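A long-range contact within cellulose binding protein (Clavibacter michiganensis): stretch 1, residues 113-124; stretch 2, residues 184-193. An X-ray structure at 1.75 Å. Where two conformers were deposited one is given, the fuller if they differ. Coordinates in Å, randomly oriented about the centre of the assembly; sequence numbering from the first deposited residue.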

ATOM      1  N   ARG A 113      -7.336   5.946   6.627  1.00 13.79           N
ATOM      2  CA  ARG A 113      -7.687   5.286   7.876  1.00 15.00           C
ATOM      3  C   ARG A 113      -6.800   5.797   8.996  1.00 15.67           C
ATOM      4  O   ARG A 113      -5.576   5.656   8.953  1.00 14.16           O
ATOM      5  CB  ARG A 113      -7.564   3.763   7.771  1.00 15.88           C
ATOM      6  CG  ARG A 113      -7.855   3.062   9.093  1.00 17.16           C
ATOM      7  CD  ARG A 113      -8.017   1.557   8.957  1.00 18.88           C
ATOM      8  NE  ARG A 113      -6.800   0.900   8.489  1.00 18.66           N
ATOM      9  CZ  ARG A 113      -6.477  -0.363   8.750  1.00 20.07           C
ATOM     10  NH1 ARG A 113      -7.275  -1.126   9.485  1.00 21.15           N
ATOM     11  NH2 ARG A 113      -5.346  -0.868   8.277  1.00 20.35           N
ATOM     12  N   VAL A 114      -7.424   6.408   9.994  1.00 16.37           N
ATOM     13  CA  VAL A 114      -6.707   6.816  11.188  1.00 17.03           C
ATOM     14  C   VAL A 114      -6.403   5.565  11.998  1.00 17.25           C
ATOM     15  O   VAL A 114      -7.273   4.714  12.182  1.00 18.85           O
ATOM     16  CB  VAL A 114      -7.534   7.792  12.041  1.00 18.39           C
ATOM     17  CG1 VAL A 114      -6.776   8.160  13.300  1.00 19.14           C
ATOM     18  CG2 VAL A 114      -7.875   9.038  11.240  1.00 18.55           C
ATOM     19  N   LYS A 115      -5.167   5.447  12.470  1.00 16.57           N
ATOM     20  CA  LYS A 115      -4.758   4.282  13.236  1.00 16.45           C
ATOM     21  C   LYS A 115      -5.493   4.236  14.565  1.00 17.75           C
ATOM     22  O   LYS A 115      -5.729   5.272  15.189  1.00 18.23           O
ATOM     23  CB  LYS A 115      -3.254   4.319  13.502  1.00 16.47           C
ATOM     24  CG  LYS A 115      -2.715   3.011  14.058  1.00 17.64           C
ATOM     25  CD  LYS A 115      -1.237   3.087  14.387  1.00 18.91           C
ATOM     26  CE  LYS A 115      -0.721   1.716  14.797  1.00 20.89           C
ATOM     27  NZ  LYS A 115       0.667   1.741  15.335  1.00 21.96           N
ATOM     28  N   GLU A 116      -5.859   3.036  15.000  1.00 17.95           N
ATOM     29  CA  GLU A 116      -6.454   2.833  16.314  0.56 19.30           C
ATOM     30  C   GLU A 116      -5.552   3.474  17.363  1.00 18.91           C
ATOM     31  O   GLU A 116      -4.331   3.331  17.286  1.00 18.26           O
ATOM     32  CB  GLU A 116      -6.589   1.335  16.606  0.56 20.95           C
ATOM     33  CG  GLU A 116      -7.672   0.612  15.807  0.56 22.14           C
ATOM     34  CD  GLU A 116      -7.214   0.192  14.418  0.56 21.83           C
ATOM     35  OE1 GLU A 116      -6.073   0.521  14.027  0.56 20.51           O
ATOM     36  OE2 GLU A 116      -8.002  -0.476  13.716  0.56 22.76           O
ATOM     37  N   GLY A 117      -6.140   4.156  18.341  1.00 18.73           N
ATOM     38  CA  GLY A 117      -5.366   4.778  19.400  1.00 19.14           C
ATOM     39  C   GLY A 117      -4.968   6.216  19.130  1.00 17.79           C
ATOM     40  O   GLY A 117      -4.489   6.907  20.029  1.00 18.25           O
ATOM     41  N   SER A 118      -5.155   6.672  17.895  1.00 16.66           N
ATOM     42  CA  SER A 118      -4.786   8.035  17.522  1.00 15.59           C
ATOM     43  C   SER A 118      -5.544   9.074  18.342  1.00 15.86           C
ATOM     44  O   SER A 118      -6.677   8.843  18.769  1.00 16.21           O
ATOM     45  CB  SER A 118      -5.052   8.269  16.033  1.00 14.52           C
ATOM     46  OG  SER A 118      -4.222   7.453  15.225  1.00 14.26           O
ATOM     47  N   SER A 119      -4.892  10.212  18.558  1.00 16.20           N
ATOM     48  CA  SER A 119      -5.477  11.344  19.265  1.00 16.93           C
ATOM     49  C   SER A 119      -4.744  12.606  18.820  1.00 16.65           C
ATOM     50  O   SER A 119      -3.888  12.550  17.940  1.00 15.67           O
ATOM     51  CB  SER A 119      -5.338  11.159  20.778  1.00 18.74           C
ATOM     52  OG  SER A 119      -3.973  11.142  21.157  1.00 17.66           O
ATOM     53  N   ARG A 120      -5.073  13.745  19.420  1.00 17.94           N
ATOM     54  CA  ARG A 120      -4.367  14.985  19.107  1.00 20.16           C
ATOM     55  C   ARG A 120      -2.911  14.921  19.569  1.00 19.11           C
ATOM     56  O   ARG A 120      -2.050  15.607  19.021  1.00 19.57           O
ATOM     57  CB  ARG A 120      -5.068  16.188  19.742  1.00 24.09           C
ATOM     58  CG  ARG A 120      -6.393  16.567  19.086  1.00 27.79           C
ATOM     59  CD  ARG A 120      -7.354  17.218  20.073  1.00 32.26           C
ATOM     60  NE  ARG A 120      -6.837  18.470  20.619  1.00 35.68           N
ATOM     61  CZ  ARG A 120      -7.456  19.194  21.547  1.00 39.32           C
ATOM     62  NH1 ARG A 120      -8.618  18.790  22.043  1.00 41.11           N
ATOM     63  NH2 ARG A 120      -6.915  20.324  21.982  1.00 40.99           N
ATOM     64  N   TRP A 121      -2.639  14.091  20.572  1.00 18.28           N
ATOM     65  CA  TRP A 121      -1.287  13.947  21.105  1.00 18.26           C
ATOM     66  C   TRP A 121      -0.372  13.276  20.092  1.00 17.25           C
ATOM     67  O   TRP A 121       0.767  13.696  19.890  1.00 18.26           O
ATOM     68  CB  TRP A 121      -1.304  13.111  22.388  1.00 17.80           C
ATOM     69  CG  TRP A 121      -2.117  13.700  23.502  1.00 19.11           C
ATOM     70  CD1 TRP A 121      -3.376  13.338  23.878  1.00 18.95           C
ATOM     71  CD2 TRP A 121      -1.717  14.748  24.394  1.00 20.86           C
ATOM     72  NE1 TRP A 121      -3.789  14.098  24.944  1.00 21.50           N
ATOM     73  CE2 TRP A 121      -2.788  14.969  25.282  1.00 22.24           C
ATOM     74  CE3 TRP A 121      -0.559  15.518  24.527  1.00 22.17           C
ATOM     75  CZ2 TRP A 121      -2.736  15.933  26.285  1.00 24.46           C
ATOM     76  CZ3 TRP A 121      -0.510  16.475  25.524  1.00 24.47           C
ATOM     77  CH2 TRP A 121      -1.590  16.672  26.391  1.00 25.61           C
ATOM     78  N   TRP A 122      -0.887  12.222  19.466  1.00 16.40           N
ATOM     79  CA  TRP A 122      -0.127  11.416  18.520  1.00 15.10           C
ATOM     80  C   TRP A 122      -1.111  10.658  17.646  1.00 14.60           C
ATOM     81  O   TRP A 122      -2.072  10.071  18.143  1.00 13.96           O
ATOM     82  CB  TRP A 122       0.776  10.425  19.262  1.00 15.42           C
ATOM     83  CG  TRP A 122       1.644   9.590  18.365  1.00 15.50           C
ATOM     84  CD1 TRP A 122       2.916   9.875  17.958  1.00 16.66           C
ATOM     85  CD2 TRP A 122       1.306   8.328  17.773  1.00 15.79           C
ATOM     86  NE1 TRP A 122       3.389   8.870  17.148  1.00 16.87           N
ATOM     87  CE2 TRP A 122       2.421   7.911  17.017  1.00 15.62           C
ATOM     88  CE3 TRP A 122       0.168   7.515  17.805  1.00 16.14           C
ATOM     89  CZ2 TRP A 122       2.431   6.713  16.302  1.00 15.48           C
ATOM     90  CZ3 TRP A 122       0.181   6.325  17.093  1.00 15.56           C
ATOM     91  CH2 TRP A 122       1.303   5.939  16.350  1.00 15.28           C
ATOM     92  N   ALA A 123      -0.881  10.675  16.341  1.00 14.97           N
ATOM     93  CA  ALA A 123      -1.789  10.009  15.425  1.00 15.43           C
ATOM     94  C   ALA A 123      -1.049   9.337  14.284  1.00 14.63           C
ATOM     95  O   ALA A 123       0.065   9.722  13.930  1.00 12.87           O
ATOM     96  CB  ALA A 123      -2.802  11.002  14.879  1.00 15.99           C
ATOM     97  N   GLY A 124      -1.689   8.320  13.721  1.00 15.46           N
ATOM     98  CA  GLY A 124      -1.186   7.647  12.544  1.00 15.33           C
ATOM     99  C   GLY A 124      -2.234   7.662  11.449  1.00 14.94           C
ATOM    100  O   GLY A 124      -3.425   7.504  11.720  1.00 14.62           O
ATOM    101  N   LEU A 184     -11.836  15.498   7.276  1.00 22.40           N
ATOM    102  CA  LEU A 184     -11.566  14.191   7.855  1.00 22.45           C
ATOM    103  C   LEU A 184     -11.754  14.238   9.363  1.00 24.09           C
ATOM    104  O   LEU A 184     -11.466  15.247  10.006  1.00 24.21           O
ATOM    105  CB  LEU A 184     -10.149  13.738   7.514  1.00 20.40           C
ATOM    106  CG  LEU A 184      -9.883  13.476   6.032  1.00 20.22           C
ATOM    107  CD1 LEU A 184      -8.423  13.130   5.818  1.00 19.10           C
ATOM    108  CD2 LEU A 184     -10.784  12.367   5.509  1.00 21.41           C
ATOM    109  N   ARG A 185     -12.244  13.139   9.922  1.00 21.95           N
ATOM    110  CA  ARG A 185     -12.528  13.072  11.348  1.00 23.63           C
ATOM    111  C   ARG A 185     -11.455  12.293  12.087  1.00 22.87           C
ATOM    112  O   ARG A 185     -10.804  11.418  11.519  1.00 21.23           O
ATOM    113  CB  ARG A 185     -13.893  12.423  11.581  1.00 24.95           C
ATOM    114  CG  ARG A 185     -15.052  13.279  11.101  1.00 27.20           C
ATOM    115  CD  ARG A 185     -16.372  12.527  11.105  1.00 28.76           C
ATOM    116  NE  ARG A 185     -16.458  11.571  10.005  1.00 27.84           N
ATOM    117  CZ  ARG A 185     -16.239  10.263  10.107  1.00 27.64           C
ATOM    118  NH1 ARG A 185     -16.346   9.500   9.031  1.00 26.64           N
ATOM    119  NH2 ARG A 185     -15.923   9.708  11.272  1.00 28.19           N
ATOM    120  N   MET A 186     -11.267  12.630  13.357  1.00 24.25           N
ATOM    121  CA  MET A 186     -10.427  11.836  14.235  1.00 23.83           C
ATOM    122  C   MET A 186     -11.227  10.601  14.609  1.00 24.22           C
ATOM    123  O   MET A 186     -11.806  10.519  15.695  1.00 26.67           O
ATOM    124  CB  MET A 186     -10.039  12.639  15.475  1.00 26.14           C
ATOM    125  CG  MET A 186      -9.244  11.857  16.509  1.00 26.45           C
ATOM    126  SD  MET A 186      -7.748  11.100  15.846  1.00 28.81           S
ATOM    127  CE  MET A 186      -6.913  12.531  15.171  1.00 43.19           C
ATOM    128  N   ALA A 187     -11.262   9.648  13.685  1.00 23.00           N
ATOM    129  CA  ALA A 187     -12.093   8.461  13.815  1.00 23.04           C
ATOM    130  C   ALA A 187     -11.241   7.203  13.674  1.00 21.45           C
ATOM    131  O   ALA A 187     -11.240   6.554  12.626  1.00 19.64           O
ATOM    132  CB  ALA A 187     -13.179   8.478  12.765  1.00 23.36           C
ATOM    133  N   PRO A 188     -10.512   6.852  14.738  1.00 21.67           N
ATOM    134  CA  PRO A 188      -9.600   5.706  14.723  1.00 20.70           C
ATOM    135  C   PRO A 188     -10.269   4.417  14.250  1.00 21.04           C
ATOM    136  O   PRO A 188     -11.347   4.059  14.730  1.00 22.12           O
ATOM    137  CB  PRO A 188      -9.174   5.587  16.188  1.00 21.69           C
ATOM    138  CG  PRO A 188      -9.333   6.953  16.732  1.00 23.11           C
ATOM    139  CD  PRO A 188     -10.533   7.519  16.050  1.00 23.42           C
ATOM    140  N   GLY A 189      -9.628   3.738  13.305  1.00 20.44           N
ATOM    141  CA  GLY A 189     -10.113   2.466  12.804  1.00 20.48           C
ATOM    142  C   GLY A 189     -11.007   2.568  11.583  1.00 21.33           C
ATOM    143  O   GLY A 189     -11.167   1.598  10.843  1.00 21.85           O
ATOM    144  N   GLU A 190     -11.588   3.742  11.365  1.00 21.42           N
ATOM    145  CA  GLU A 190     -12.539   3.925  10.276  1.00 21.44           C
ATOM    146  C   GLU A 190     -11.847   4.171   8.945  1.00 18.51           C
ATOM    147  O   GLU A 190     -10.911   4.963   8.859  1.00 17.14           O
ATOM    148  CB  GLU A 190     -13.461   5.101  10.581  1.00 24.09           C
ATOM    149  CG  GLU A 190     -14.580   5.272   9.571  1.00 26.00           C
ATOM    150  CD  GLU A 190     -15.567   6.347   9.969  1.00 29.54           C
ATOM    151  OE1 GLU A 190     -15.583   6.737  11.156  1.00 31.68           O
ATOM    152  OE2 GLU A 190     -16.326   6.807   9.091  1.00 30.31           O
ATOM    153  N   ILE A 191     -12.318   3.489   7.906  1.00 18.53           N
ATOM    154  CA  ILE A 191     -11.882   3.784   6.548  1.00 17.00           C
ATOM    155  C   ILE A 191     -12.723   4.933   6.016  1.00 16.70           C
ATOM    156  O   ILE A 191     -13.906   4.764   5.718  1.00 17.36           O
ATOM    157  CB  ILE A 191     -12.016   2.564   5.619  1.00 16.95           C
ATOM    158  CG1 ILE A 191     -11.129   1.421   6.118  1.00 18.24           C
ATOM    159  CG2 ILE A 191     -11.631   2.942   4.197  1.00 16.74           C
ATOM    160  CD1 ILE A 191     -11.373   0.099   5.422  1.00 19.39           C
ATOM    161  N   GLN A 192     -12.101   6.103   5.910  1.00 15.58           N
ATOM    162  CA  GLN A 192     -12.786   7.305   5.452  1.00 15.42           C
ATOM    163  C   GLN A 192     -12.521   7.536   3.975  1.00 14.48           C
ATOM    164  O   GLN A 192     -11.465   8.035   3.590  1.00 13.89           O
ATOM    165  CB  GLN A 192     -12.329   8.524   6.254  1.00 15.25           C
ATOM    166  CG  GLN A 192     -12.730   8.487   7.717  1.00 16.19           C
ATOM    167  CD  GLN A 192     -12.331   9.747   8.455  1.00 17.97           C
ATOM    168  OE1 GLN A 192     -12.886  10.821   8.219  1.00 18.68           O
ATOM    169  NE2 GLN A 192     -11.353   9.626   9.346  1.00 18.70           N
ATOM    170  N   ARG A 193     -13.496   7.173   3.155  1.00 14.95           N
ATOM    171  CA  ARG A 193     -13.375   7.297   1.711  1.00 14.73           C
ATOM    172  C   ARG A 193     -13.593   8.738   1.275  1.00 15.23           C
ATOM    173  O   ARG A 193     -14.433   9.439   1.835  1.00 15.68           O
ATOM    174  CB  ARG A 193     -14.385   6.372   1.037  1.00 17.41           C
ATOM    175  CG  ARG A 193     -14.245   4.942   1.512  1.00 18.37           C
ATOM    176  CD  ARG A 193     -15.191   3.979   0.844  1.00 21.18           C
ATOM    177  NE  ARG A 193     -14.681   2.619   0.981  1.00 22.77           N
ATOM    178  CZ  ARG A 193     -14.884   1.834   2.034  1.00 25.01           C
ATOM    179  NH1 ARG A 193     -15.612   2.251   3.063  1.00 26.07           N
ATOM    180  NH2 ARG A 193     -14.360   0.619   2.055  1.00 26.07           N
TER
HETATM  181  O   HOH W   1      -9.431  -0.688  11.126  1.00 31.43           O
HETATM  182  O   HOH W   2     -10.282   7.018  10.173  1.00 16.18           O

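Two stretches, 63 or more residues apart in sequence wherever they touch, bury 497 Å² between them, both sides summed. One direct hydrogen bond crosses between them: Gly 189 N donates to Val 114 O at 2.8 Å, with an N-H...O angle of 177°, so the bond is short and nearly linear. The same carbonyl also receives a CA-H...O contact, with Pro 188 CA 3.6 Å from Val 114 O. A second such contact, Arg 113 CA to Glu 190 O at 3.4 Å, lies farther along.

The main bump is Val 114. Its CA-to-CB bond points toward stretch 2, and its two methyls enter a hollow formed by the folded-back chain. Val 114 CG1 lies 4.0 Å from Met 186 SD and 4.4 Å from Pro 188 CG, while Val 114 CG2 lies 3.8 Å from Arg 185 O and 4.0 Å from Gln 192 NE2. A branched, compact side chain suits such a site because it meets several walls at once. The polar parts of the wall are already paired: Gln 192 NE2 donates to Arg 185 O at 2.9 Å, and Arg 185 N donates to Gln 192 OE1 at 2.9 Å.

Met 186 supplies the complementary bump. Its CB leaves sideways, but the t, p, p rotamer brings the end of the chain nearer to stretch 1. Met 186 SD approaches Ser 118 CB at 3.9 Å, and Met 186 CE reaches Ala 123 CB at 4.4 Å; these small side chains leave room for the thioether. Ser 118 nevertheless keeps its hydroxyl occupied, Ser 118 OG donating to Lys 115 O at 2.7 Å and accepting from Gly 124 N at 3.1 Å.

Pro 188 lies against the type II turn from Lys 115 to Ser 118, Pro 188 CB being 3.6 Å from Lys 115 O and 3.9 Å from Glu 116 CA. Its own type II turn, Ala 187 to Glu 190, is closed by Glu 190 N to Ala 187 O at 3.1 Å. Gly 117 and Gly 189 have phi near 92°, where a CB would jam against the preceding carbonyl oxygen; at Gly 189 an ideal CB would also stand 3.6 Å from Glu 116 OE2.

Two waters bridge the stretches where direct polar contact is lacking. Water 2 accepts from Val 114 N (2.9 Å) and Gln 192 NE2 (2.9 Å) and donates to Ala 187 O (2.7 Å) and Glu 190 O (2.5 Å). Water 1 accepts from Arg 113 NH1 (2.7 Å) and donates to Glu 116 OE2 (3.0 Å) and Gly 189 O (2.9 Å).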